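Local coordinates for protein glucosamine-6-phosphate deaminase (Bacillus subtilis, PDB 2BKV) that belongs to the glucosamine-6-phosphate isomerase/6-phosphogluconolactonase family, with a Rossmann-like alpha/beta fold, and holds 2-phosphoglycolic acid in its pocket, at residues A[136-141]-A[159-164]; A[152-157]-A[176-181]. All blocks are in the same frame, centred on the assembly; numbering follows the deposited sequence.

Interaction 1: A[136-141]-A[159-164]. With PGA (2-phosphoglycolic acid), chain C.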
loop_
_atom_site.group_PDB
_atom_site.type_symbol
_atom_site.label_atom_id
_atom_site.label_comp_id
_atom_site.label_asym_id
_atom_site.label_seq_id
_atom_site.Cartn_x
_atom_site.Cartn_y
_atom_site.Cartn_z
ATOM N N ASN A 136 4.307 -14.184 0.153
ATOM C CA ASN A 136 4.661 -14.692 1.470
ATOM C C ASN A 136 3.877 -14.053 2.628
ATOM O O ASN A 136 4.220 -14.244 3.788
ATOM C CB ASN A 136 6.171 -14.495 1.702
ATOM C CG ASN A 136 6.581 -13.049 1.766
ATOM O OD1 ASN A 136 5.760 -12.148 1.604
ATOM N ND2 ASN A 136 7.876 -12.811 2.038
ATOM N N GLY A 137 2.849 -13.275 2.306
ATOM C CA GLY A 137 2.049 -12.609 3.350
ATOM C C GLY A 137 2.558 -11.257 3.782
ATOM O O GLY A 137 1.966 -10.664 4.686
ATOM N N HIS A 138 3.623 -10.730 3.161
ATOM C CA HIS A 138 4.106 -9.423 3.592
ATOM C C HIS A 138 3.083 -8.352 3.319
ATOM O O HIS A 138 2.249 -8.488 2.437
ATOM C CB HIS A 138 5.464 -9.043 3.015
ATOM C CG HIS A 138 5.507 -8.715 1.559
ATOM N ND1 HIS A 138 6.372 -9.364 0.710
ATOM C CD2 HIS A 138 4.913 -7.747 0.819
ATOM C CE1 HIS A 138 6.265 -8.856 -0.501
ATOM N NE2 HIS A 138 5.390 -7.870 -0.463
ATOM N N ILE A 139 3.147 -7.304 4.113
ATOM C CA ILE A 139 2.347 -6.105 3.969
ATOM C C ILE A 139 3.314 -4.919 4.117
ATOM O O ILE A 139 4.199 -4.925 4.952
ATOM C CB ILE A 139 1.162 -6.183 5.028
ATOM C CG1 ILE A 139 -0.215 -6.099 4.372
ATOM C CG2 ILE A 139 1.454 -5.352 6.296
ATOM C CD1 ILE A 139 -0.664 -7.416 3.835
ATOM N N GLY A 140 3.158 -3.887 3.297
ATOM C CA GLY A 140 4.312 -2.968 3.073
ATOM C C GLY A 140 5.531 -3.791 2.645
ATOM O O GLY A 140 5.388 -4.660 1.802
ATOM N N PHE A 141 6.708 -3.533 3.214
ATOM C CA PHE A 141 7.846 -4.483 3.087
ATOM C C PHE A 141 8.158 -5.124 4.442
ATOM O O PHE A 141 9.310 -5.438 4.786
ATOM C CB PHE A 141 9.081 -3.814 2.522
ATOM C CG PHE A 141 8.992 -3.467 1.057
ATOM C CD1 PHE A 141 9.332 -2.196 0.629
ATOM C CD2 PHE A 141 8.590 -4.403 0.116
ATOM C CE1 PHE A 141 9.328 -1.874 -0.718
ATOM C CE2 PHE A 141 8.562 -4.059 -1.246
ATOM C CZ PHE A 141 8.926 -2.814 -1.640
ATOM N N GLU A 159 14.512 -12.407 -0.685
ATOM C CA GLU A 159 14.792 -12.783 -2.070
ATOM C C GLU A 159 13.517 -12.962 -2.887
ATOM O O GLU A 159 13.470 -12.554 -4.051
ATOM C CB GLU A 159 15.633 -14.045 -2.131
ATOM C CG GLU A 159 17.097 -13.811 -1.778
ATOM C CD GLU A 159 17.886 -13.287 -2.952
ATOM O OE1 GLU A 159 17.674 -12.103 -3.323
ATOM O OE2 GLU A 159 18.716 -14.071 -3.496
ATOM N N GLN A 160 12.477 -13.546 -2.298
ATOM C CA GLN A 160 11.188 -13.688 -2.997
ATOM C C GLN A 160 10.632 -12.317 -3.428
ATOM O O GLN A 160 10.029 -12.178 -4.488
ATOM C CB GLN A 160 10.184 -14.425 -2.093
ATOM C CG GLN A 160 9.203 -15.317 -2.799
ATOM C CD GLN A 160 8.447 -16.218 -1.828
ATOM O OE1 GLN A 160 7.226 -16.305 -1.884
ATOM N NE2 GLN A 160 9.172 -16.875 -0.924
ATOM N N THR A 161 10.827 -11.300 -2.600
ATOM C CA THR A 161 10.340 -9.961 -2.939
ATOM C C THR A 161 11.120 -9.316 -4.098
ATOM O O THR A 161 10.539 -8.743 -5.018
ATOM C CB THR A 161 10.370 -9.086 -1.687
ATOM O OG1 THR A 161 9.570 -9.731 -0.694
ATOM C CG2 THR A 161 9.849 -7.682 -1.949
ATOM N N ARG A 162 12.433 -9.404 -4.051
ATOM C CA ARG A 162 13.265 -8.923 -5.135
ATOM C C ARG A 162 12.942 -9.700 -6.409
ATOM O O ARG A 162 12.850 -9.090 -7.479
ATOM C CB ARG A 162 14.750 -9.033 -4.764
ATOM C CG ARG A 162 15.149 -8.136 -3.607
ATOM C CD ARG A 162 16.640 -8.138 -3.259
ATOM N NE ARG A 162 17.425 -7.430 -4.266
ATOM C CZ ARG A 162 18.210 -8.009 -5.173
ATOM N NH1 ARG A 162 18.375 -9.321 -5.172
ATOM N NH2 ARG A 162 18.867 -7.259 -6.059
ATOM N N GLN A 163 12.762 -11.023 -6.300
ATOM C CA GLN A 163 12.355 -11.880 -7.454
ATOM C C GLN A 163 11.024 -11.406 -8.088
ATOM O O GLN A 163 10.883 -11.356 -9.297
ATOM C CB GLN A 163 12.229 -13.366 -7.018
ATOM C CG GLN A 163 11.837 -14.393 -8.120
ATOM C CD GLN A 163 11.632 -15.816 -7.584
ATOM O OE1 GLN A 163 12.042 -16.800 -8.211
ATOM N NE2 GLN A 163 11.013 -15.930 -6.417
ATOM N N ALA A 164 10.053 -11.068 -7.265
ATOM C CA ALA A 164 8.736 -10.685 -7.728
ATOM C C ALA A 164 8.783 -9.327 -8.389
ATOM O O ALA A 164 8.098 -9.100 -9.398
ATOM C CB ALA A 164 7.784 -10.668 -6.552
HETATM P P PGA C . 2.005 -6.246 -6.275
HETATM O O1P PGA C . 2.849 -6.049 -4.904
HETATM O O2P PGA C . 3.034 -5.773 -7.351
HETATM O O3P PGA C . 1.733 -7.742 -6.353
HETATM O O4P PGA C . 0.763 -5.383 -6.084
HETATM C C2 PGA C . 2.318 -6.584 -3.697
HETATM C C1 PGA C . 3.160 -6.115 -2.543
HETATM O O1 PGA C . 4.512 -6.484 -2.752
#
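His138 and Thr161 reach for each other from opposite directions, the imidazole from the 136-141 loop and the threonine from helix 159-165. From CB of His138, chi1 of 71° sets CG between the backbone N and the carbonyl carbon and sends the ring toward Thr161. ND1 lies 3.5 Å from Thr161 OG1 and has a weak hydrogen bond to Glu143; CE1 is 3.4 Å from the same OG1. CD2 lies on the ligand side, 3.8 Å from O1 of 2-phosphoglycolic acid. At the tip, NE2 gives that O1 a nearly straight hydrogen bond (172°), 2.8 Å long and in the ring plane at its edge. The ring is thus bonded to the ligand and in contact with Thr161, whose hydroxyl is held by Glu143. Glu143 also bonds Asn136 ND2, so a single carboxylate grips both segments. His138 N-H approaches Asn136 OD1 from above its carbonyl plane at 3.0 Å, closing an Asx turn. The other branch of Thr161, CG2, packs against Phe141 CE2 at 3.9 Å. Gln160 OE1 comes no nearer to Asn136 than 4.1 Å, at its backbone N. This buried contact sets the loop that follows strand 128-131 against the first turn of helix 159-165, with Phe141 passing on to Leu157 just ahead of that helix.

Interaction 2: A[152-157]-A[176-181]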
loop_
_atom_site.group_PDB
_atom_site.type_symbol
_atom_site.label_atom_id
_atom_site.label_comp_id
_atom_site.label_asym_id
_atom_site.label_seq_id
_atom_site.Cartn_x
_atom_site.Cartn_y
_atom_site.Cartn_z
ATOM N N THR A 152 7.843 2.560 11.554
ATOM C CA THR A 152 8.536 2.763 10.278
ATOM C C THR A 152 10.026 2.405 10.470
ATOM O O THR A 152 10.672 2.812 11.437
ATOM C CB THR A 152 8.366 4.212 9.751
ATOM O OG1 THR A 152 6.973 4.538 9.638
ATOM C CG2 THR A 152 8.974 4.376 8.436
ATOM N N HIS A 153 10.570 1.634 9.535
ATOM C CA HIS A 153 11.901 1.079 9.682
ATOM C C HIS A 153 12.572 0.711 8.353
ATOM O O HIS A 153 11.915 0.576 7.332
ATOM C CB HIS A 153 11.890 -0.102 10.679
ATOM C CG HIS A 153 11.191 -1.344 10.203
ATOM N ND1 HIS A 153 9.830 -1.433 10.070
ATOM C CD2 HIS A 153 11.666 -2.571 9.890
ATOM C CE1 HIS A 153 9.494 -2.645 9.666
ATOM N NE2 HIS A 153 10.593 -3.366 9.572
ATOM N N VAL A 154 13.887 0.556 8.417
ATOM C CA VAL A 154 14.673 0.132 7.287
ATOM C C VAL A 154 14.695 -1.368 7.333
ATOM O O VAL A 154 14.975 -1.981 8.389
ATOM C CB VAL A 154 16.142 0.634 7.357
ATOM C CG1 VAL A 154 16.912 0.218 6.126
ATOM C CG2 VAL A 154 16.209 2.104 7.502
ATOM N N VAL A 155 14.448 -1.957 6.176
ATOM C CA VAL A 155 14.403 -3.392 6.032
ATOM C C VAL A 155 15.298 -3.879 4.901
ATOM O O VAL A 155 15.531 -3.155 3.939
ATOM C CB VAL A 155 12.948 -3.886 5.799
ATOM C CG1 VAL A 155 12.137 -3.595 6.995
ATOM C CG2 VAL A 155 12.340 -3.300 4.544
ATOM N N THR A 156 15.745 -5.127 5.014
ATOM C CA THR A 156 16.416 -5.831 3.937
ATOM C C THR A 156 15.386 -6.721 3.306
ATOM O O THR A 156 14.776 -7.525 3.992
ATOM C CB THR A 156 17.582 -6.661 4.486
ATOM O OG1 THR A 156 17.093 -7.661 5.380
ATOM C CG2 THR A 156 18.533 -5.779 5.200
ATOM N N LEU A 157 15.175 -6.534 2.002
ATOM C CA LEU A 157 14.164 -7.252 1.238
ATOM C C LEU A 157 14.471 -8.738 1.154
ATOM O O LEU A 157 15.624 -9.082 1.018
ATOM C CB LEU A 157 14.068 -6.644 -0.160
ATOM C CG LEU A 157 13.578 -5.183 -0.173
ATOM C CD1 LEU A 157 13.464 -4.714 -1.607
ATOM C CD2 LEU A 157 12.261 -5.003 0.541
ATOM N N PRO A 176 16.870 -2.744 -5.726
ATOM C CA PRO A 176 17.561 -2.429 -4.477
ATOM C C PRO A 176 17.514 -3.571 -3.459
ATOM O O PRO A 176 16.669 -4.461 -3.547
ATOM C CB PRO A 176 16.813 -1.184 -3.967
ATOM C CG PRO A 176 16.325 -0.554 -5.244
ATOM C CD PRO A 176 15.843 -1.731 -6.020
ATOM N N LYS A 177 18.408 -3.517 -2.492
ATOM C CA LYS A 177 18.489 -4.547 -1.474
ATOM C C LYS A 177 17.689 -4.176 -0.244
ATOM O O LYS A 177 17.331 -5.077 0.524
ATOM C CB LYS A 177 19.940 -4.772 -1.046
ATOM C CG LYS A 177 20.985 -4.823 -2.174
ATOM C CD LYS A 177 21.373 -6.221 -2.593
ATOM C CE LYS A 177 22.168 -6.142 -3.915
ATOM N NZ LYS A 177 22.675 -7.433 -4.464
ATOM N N LYS A 178 17.447 -2.871 -0.043
ATOM C CA LYS A 178 16.841 -2.358 1.178
ATOM C C LYS A 178 15.707 -1.415 0.846
ATOM O O LYS A 178 15.621 -0.878 -0.254
ATOM C CB LYS A 178 17.858 -1.603 2.057
ATOM C CG LYS A 178 19.069 -2.415 2.515
ATOM C CD LYS A 178 19.951 -1.557 3.450
ATOM C CE LYS A 178 20.777 -2.370 4.456
ATOM N NZ LYS A 178 20.765 -1.733 5.834
ATOM N N ALA A 179 14.845 -1.209 1.832
ATOM C CA ALA A 179 13.704 -0.314 1.678
ATOM C C ALA A 179 13.335 0.301 3.002
ATOM O O ALA A 179 13.779 -0.156 4.064
ATOM C CB ALA A 179 12.538 -1.057 1.093
ATOM N N LEU A 180 12.581 1.376 2.919
ATOM C CA LEU A 180 11.969 1.986 4.106
ATOM C C LEU A 180 10.486 1.705 4.083
ATOM O O LEU A 180 9.860 1.918 3.051
ATOM C CB LEU A 180 12.121 3.523 4.070
ATOM C CG LEU A 180 13.490 4.151 4.120
ATOM C CD1 LEU A 180 13.399 5.659 4.205
ATOM C CD2 LEU A 180 14.271 3.590 5.238
ATOM N N THR A 181 9.900 1.258 5.193
ATOM C CA THR A 181 8.490 0.892 5.204
ATOM C C THR A 181 7.832 1.303 6.485
ATOM O O THR A 181 8.427 1.161 7.544
ATOM C CB THR A 181 8.317 -0.650 4.977
ATOM O OG1 THR A 181 6.919 -0.966 4.882
ATOM C CG2 THR A 181 8.959 -1.466 6.049
HETATM O O HOH W 1 17.838 -7.945 -0.018
#
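Val154 and Leu180 pair across the strands as non-hydrogen-bonded antiparallel partners, their side chains on the same face and crossing obliquely; the approach of Val154 CG2 to Leu180 CD2, 3.3 Å, is unusually short and its exact value doubtful. Both side chains lie against helix 109-122, Val154 on Leu109 and Leu180 on Cys113. On the other face of the sheet, Ala179 CB is flanked by Val155 CG2 and by Leu157 CD2, the latter 4.0 Å away. Val155 CG1 meets Thr181 CG2, the two side chains crossing at about a right angle. Thr181 CG2 also lies over one face of the His153 ring, a CH-pi contact 4.2 Å from the centroid; chi1 of 70° brings the imidazole alongside Thr181, and its ND1 is bonded to Arg151 O. Thr181 OG1, with chi1 -175°, is anti to its own N and takes the backbone N-H of Phe141.

Between the faces runs the backbone ladder: His153 with Thr181 and Val155 with Ala179 are doubly hydrogen-bonded pairs. Leu157 N extends it to Lys177 O at 3.0 Å, beyond the strand ends. A water then links Leu157 O with Lys177 O, donating to each. At the exposed end Thr156 CG2 runs beside the Lys178 chain, touching CE at 4.1 Å.

Cohesion across this pair therefore comes from main-chain bonds and methyl packing, while the hydroxyls of Thr152 and Thr181 turn to Glu117 and Phe141, tying the strand pair to helix 109-122 and the preceding loop.

How the interactions relate
From the N terminus, strand 128-131 leads into loop 136-141, then strand 153-156, helix 159-165 and strand 178-181. Interaction 1 closes the excursion from the loop to the helix; interaction 2 closes the one from strand 153-156 to strand 178-181. Their segments alternate, so the two closures cross, with the helix lying in the connection between the paired strands. Where they meet, Phe141 packs on Ala179, and Arg162 NE probably hydrogen-bonds Pro176 O. Together they tie the ligand-binding loop and the helix packed on it to the antiparallel margin of the mixed sheet, where strand 178-181 also pairs with strand 62-69.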